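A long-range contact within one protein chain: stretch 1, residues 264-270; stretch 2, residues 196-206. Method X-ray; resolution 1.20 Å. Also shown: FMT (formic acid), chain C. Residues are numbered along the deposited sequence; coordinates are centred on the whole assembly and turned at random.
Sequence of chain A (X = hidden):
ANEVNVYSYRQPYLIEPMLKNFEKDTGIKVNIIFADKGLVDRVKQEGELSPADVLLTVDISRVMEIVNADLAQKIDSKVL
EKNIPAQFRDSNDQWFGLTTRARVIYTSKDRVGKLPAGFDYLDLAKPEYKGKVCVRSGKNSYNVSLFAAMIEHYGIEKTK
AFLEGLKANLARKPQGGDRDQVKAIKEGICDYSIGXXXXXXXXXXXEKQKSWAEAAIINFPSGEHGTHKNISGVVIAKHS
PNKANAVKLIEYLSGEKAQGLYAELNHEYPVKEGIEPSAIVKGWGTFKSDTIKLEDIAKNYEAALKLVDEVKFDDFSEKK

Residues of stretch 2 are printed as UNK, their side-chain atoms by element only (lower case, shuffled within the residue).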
# COMPACT_ATOMS: atom_id res chain seq x y z
N GLU A 264 5.77 -5.76 -13.90
CA GLU A 264 5.02 -6.09 -15.12
C GLU A 264 3.65 -6.67 -14.85
O GLU A 264 2.71 -6.40 -15.59
CB GLU A 264 5.81 -7.06 -15.99
CG GLU A 264 7.11 -6.49 -16.54
CD GLU A 264 6.90 -5.34 -17.52
OE1 GLU A 264 7.82 -4.51 -17.63
OE2 GLU A 264 5.84 -5.28 -18.16
N LEU A 265 3.54 -7.48 -13.79
CA LEU A 265 2.28 -8.12 -13.43
C LEU A 265 1.44 -7.27 -12.48
O LEU A 265 0.22 -7.23 -12.60
CB LEU A 265 2.52 -9.49 -12.79
CG LEU A 265 3.28 -10.52 -13.63
CD1 LEU A 265 3.36 -11.84 -12.88
CD2 LEU A 265 2.65 -10.71 -15.00
N ASN A 266 2.08 -6.63 -11.51
CA ASN A 266 1.35 -5.87 -10.50
C ASN A 266 1.25 -4.38 -10.79
O ASN A 266 0.46 -3.70 -10.15
CB ASN A 266 1.97 -6.05 -9.12
CG ASN A 266 1.71 -7.42 -8.51
OD1 ASN A 266 1.23 -8.34 -9.17
ND2 ASN A 266 2.05 -7.55 -7.23
N HIS A 267 2.08 -3.85 -11.69
CA HIS A 267 2.12 -2.41 -11.98
C HIS A 267 2.51 -1.57 -10.77
O HIS A 267 2.06 -0.44 -10.60
CB HIS A 267 0.80 -1.95 -12.60
CG HIS A 267 0.52 -2.64 -13.89
ND1 HIS A 267 1.23 -2.36 -15.04
CD2 HIS A 267 -0.31 -3.66 -14.20
CE1 HIS A 267 0.81 -3.14 -16.01
NE2 HIS A 267 -0.13 -3.94 -15.53
N GLU A 268 3.39 -2.15 -9.94
CA GLU A 268 3.98 -1.46 -8.80
C GLU A 268 5.35 -0.94 -9.18
O GLU A 268 5.90 -1.27 -10.23
CB GLU A 268 4.08 -2.41 -7.61
CG GLU A 268 2.73 -2.79 -7.03
CD GLU A 268 2.87 -3.71 -5.84
OE1 GLU A 268 3.03 -3.20 -4.71
OE2 GLU A 268 2.82 -4.93 -6.05
N TYR A 269 5.91 -0.09 -8.32
CA TYR A 269 7.26 0.41 -8.52
C TYR A 269 8.24 -0.52 -7.81
O TYR A 269 8.18 -0.67 -6.60
CB TYR A 269 7.39 1.83 -7.96
CG TYR A 269 6.48 2.82 -8.66
CD1 TYR A 269 5.32 3.30 -8.05
CD2 TYR A 269 6.76 3.26 -9.96
CE1 TYR A 269 4.47 4.19 -8.71
CE2 TYR A 269 5.93 4.15 -10.62
CZ TYR A 269 4.79 4.61 -10.00
OH TYR A 269 3.94 5.49 -10.64
N PRO A 270 9.15 -1.17 -8.54
CA PRO A 270 10.18 -1.99 -7.87
C PRO A 270 11.02 -1.14 -6.94
O PRO A 270 11.23 0.04 -7.20
CB PRO A 270 11.04 -2.50 -9.03
CG PRO A 270 10.23 -2.35 -10.24
CD PRO A 270 9.29 -1.21 -10.01
N UNK A 196 -4.83 3.33 -4.62
CA UNK A 196 -3.44 3.06 -4.92
C UNK A 196 -3.21 2.96 -6.43
O UNK A 196 -4.07 2.48 -7.19
o UNK A 196 -2.63 3.09 -2.24
c UNK A 196 -2.95 1.78 -4.23
n UNK A 196 -2.62 0.86 -2.02
c UNK A 196 -2.73 1.97 -2.74
N UNK A 197 -2.04 3.41 -6.85
CA UNK A 197 -1.68 3.56 -8.25
C UNK A 197 -1.72 2.26 -9.05
O UNK A 197 -2.24 2.22 -10.16
o UNK A 197 0.67 3.40 -7.59
c UNK A 197 -0.27 4.16 -8.35
N UNK A 198 -1.18 1.19 -8.48
CA UNK A 198 -1.04 -0.07 -9.21
C UNK A 198 -2.39 -0.63 -9.63
O UNK A 198 -2.49 -1.32 -10.64
o UNK A 198 -2.23 -1.98 -3.20
c UNK A 198 -0.22 -1.11 -8.41
c UNK A 198 -1.67 -2.39 -6.80
c UNK A 198 -0.83 -0.82 -4.69
c UNK A 198 -0.75 -1.39 -7.03
c UNK A 198 -1.75 -1.82 -4.48
c UNK A 198 -0.34 -0.61 -5.95
c UNK A 198 -2.17 -2.62 -5.53
N UNK A 199 -3.45 -0.32 -8.89
CA UNK A 199 -4.78 -0.79 -9.26
C UNK A 199 -5.23 -0.27 -10.63
O UNK A 199 -6.02 -0.93 -11.30
c UNK A 199 -5.82 -0.42 -8.19
c UNK A 199 -5.52 -0.62 -5.69
o UNK A 199 -5.37 -3.46 -3.42
c UNK A 199 -5.40 -1.37 -4.52
c UNK A 199 -5.78 -2.62 -6.96
c UNK A 199 -5.70 -1.24 -6.92
c UNK A 199 -5.67 -3.37 -5.79
c UNK A 199 -5.48 -2.74 -4.59
N UNK A 200 -4.77 0.90 -11.05
CA UNK A 200 -5.10 1.42 -12.37
C UNK A 200 -4.60 0.47 -13.46
O UNK A 200 -5.32 0.15 -14.40
c UNK A 200 -5.16 3.60 -13.69
c UNK A 200 -7.03 4.82 -14.63
c UNK A 200 -5.02 4.58 -15.90
c UNK A 200 -6.46 4.09 -13.59
o UNK A 200 -6.86 5.78 -16.82
c UNK A 200 -4.45 3.86 -14.85
c UNK A 200 -6.31 5.06 -15.78
c UNK A 200 -4.54 2.82 -12.56
N UNK A 201 -3.36 0.00 -13.32
CA UNK A 201 -2.80 -0.97 -14.25
C UNK A 201 -3.48 -2.32 -14.17
O UNK A 201 -3.74 -2.95 -15.20
N UNK A 202 -3.79 -2.78 -12.97
CA UNK A 202 -4.52 -4.03 -12.81
C UNK A 202 -5.88 -3.97 -13.53
O UNK A 202 -6.27 -4.93 -14.18
c UNK A 202 -2.71 -5.91 -11.15
n UNK A 202 -2.87 -8.29 -11.91
c UNK A 202 -3.47 -4.72 -10.56
c UNK A 202 -3.53 -7.19 -11.16
c UNK A 202 -4.74 -4.36 -11.33
N UNK A 203 -6.59 -2.86 -13.40
CA UNK A 203 -7.89 -2.71 -14.05
C UNK A 203 -7.75 -2.70 -15.57
O UNK A 203 -8.52 -3.35 -16.28
c UNK A 203 -8.61 -1.45 -13.56
c UNK A 203 -9.14 -1.57 -12.14
c UNK A 203 -8.78 1.11 -11.45
s UNK A 203 -10.07 -0.13 -11.57
N UNK A 204 -6.74 -1.99 -16.08
CA UNK A 204 -6.51 -1.94 -17.52
C UNK A 204 -6.22 -3.32 -18.11
O UNK A 204 -6.59 -3.59 -19.25
c UNK A 204 -6.67 0.93 -18.82
c UNK A 204 -4.41 1.35 -17.79
c UNK A 204 -5.68 0.51 -17.73
c UNK A 204 -5.36 -0.98 -17.85
N UNK A 205 -5.57 -4.19 -17.33
CA UNK A 205 -5.21 -5.54 -17.77
C UNK A 205 -6.38 -6.53 -17.71
O UNK A 205 -6.29 -7.64 -18.23
c UNK A 205 -4.08 -6.11 -16.90
o UNK A 205 -2.53 -4.92 -18.33
c UNK A 205 -2.70 -5.62 -17.30
o UNK A 205 -1.70 -5.92 -16.62
N UNK A 206 -7.46 -6.14 -17.03
CA UNK A 206 -8.61 -7.02 -16.79
C UNK A 206 -9.74 -6.66 -17.76
O UNK A 206 -10.16 -5.51 -17.82
o UNK A 206 -10.75 -8.53 -15.69
o UNK A 206 -10.02 -8.37 -13.69
c UNK A 206 -9.99 -7.98 -14.87
c UNK A 206 -9.08 -6.85 -15.34
C FMT C . -2.38 -5.40 -2.32
O1 FMT C . -2.02 -6.66 -2.20
O2 FMT C . -1.60 -4.60 -2.80
O HOH W 1 2.30 1.84 -9.11
O HOH W 2 -0.75 -9.51 -10.58
O HOH W 3 -1.81 -7.58 -14.42
O HOH W 4 0.56 -7.31 -17.00

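Position 196 carries two side-chain carbons, the second bonded to one oxygen and one nitrogen, and makes no contact with stretch 1. A carboxamide this short is Asn-196.

Position 197 has one carbon and one oxygen. The oxygen lies 4.0 Å from Tyr-269 CE1, and water 1 sits 2.7 Å from it and 2.7 Å from His-267 O, to which the water donates. This hydroxymethyl group is Ser-197.

Position 198 shows one carbon, then a six-carbon ring bearing an oxygen. Its CB is 3.2 Å from both Asn-266 O and His-267 O, and Glu-268 CD lies over one ring face. The phenol identifies Tyr-198. Its chi1 of 55° (p) leads the ring end away from stretch 1, where OH accepts from Asn-196 ND2 (3.1 Å) and makes a weak bond to FMT O2 (2.7 Å).

Positions 199 and 200 have the same atom set, a carbon and a six-carbon ring with one oxygen, and neither touches stretch 1; they are Tyr-199 and Tyr-200.

Position 201 has no side-chain atom and is therefore Gly-201. Its CA stands 4.0 Å from the centroid of the His-267 ring, 26° off the normal, a CH-pi contact over the face. An ideal CB would fall 2.4 Å from His-267 CG, a clash, so the bare backbone lets the imidazole lie against the helix.

Position 202 bears four carbons in a row ending in a nitrogen, which lies 3.3 Å from Leu-265 O; this is Lys-202. CA-to-CB points sideways, but three m torsions bring the chain end nearer, and NZ donates a weak hydrogen bond to Leu-265 O.

Position 203, with two carbons, a sulfur and a final carbon, is Met-203; position 204, four carbons forked at the second, is Leu-204. Neither makes contact.

Position 205 has two carbons, the second holding two oxygens, one of them 2.8 Å from His-267 NE2. The short carboxylate is Asp-205. Position 206 has the same composition but is out of reach: Asp-206.

The contact centres on His-267, which leaves helical geometry with positive phi (62°) and whose CA-to-CB bond points toward stretch 2. One ring face meets Gly-201, while at the edge NE2 donates to Asp-205 OD2 at 2.8 Å and 167°, a nearly linear bond. Since Gly-201 and Asp-205 are four residues apart, they lie about one helical turn from each other, and the imidazole engages both. Water 3 reinforces this corner by accepting from Lys-202 NZ (2.8 Å) and donating to Asp-205 OD2 (2.8 Å) and Leu-265 O (2.7 Å).

Stretch 2, residues 196-206: NSYYYGKMLDD
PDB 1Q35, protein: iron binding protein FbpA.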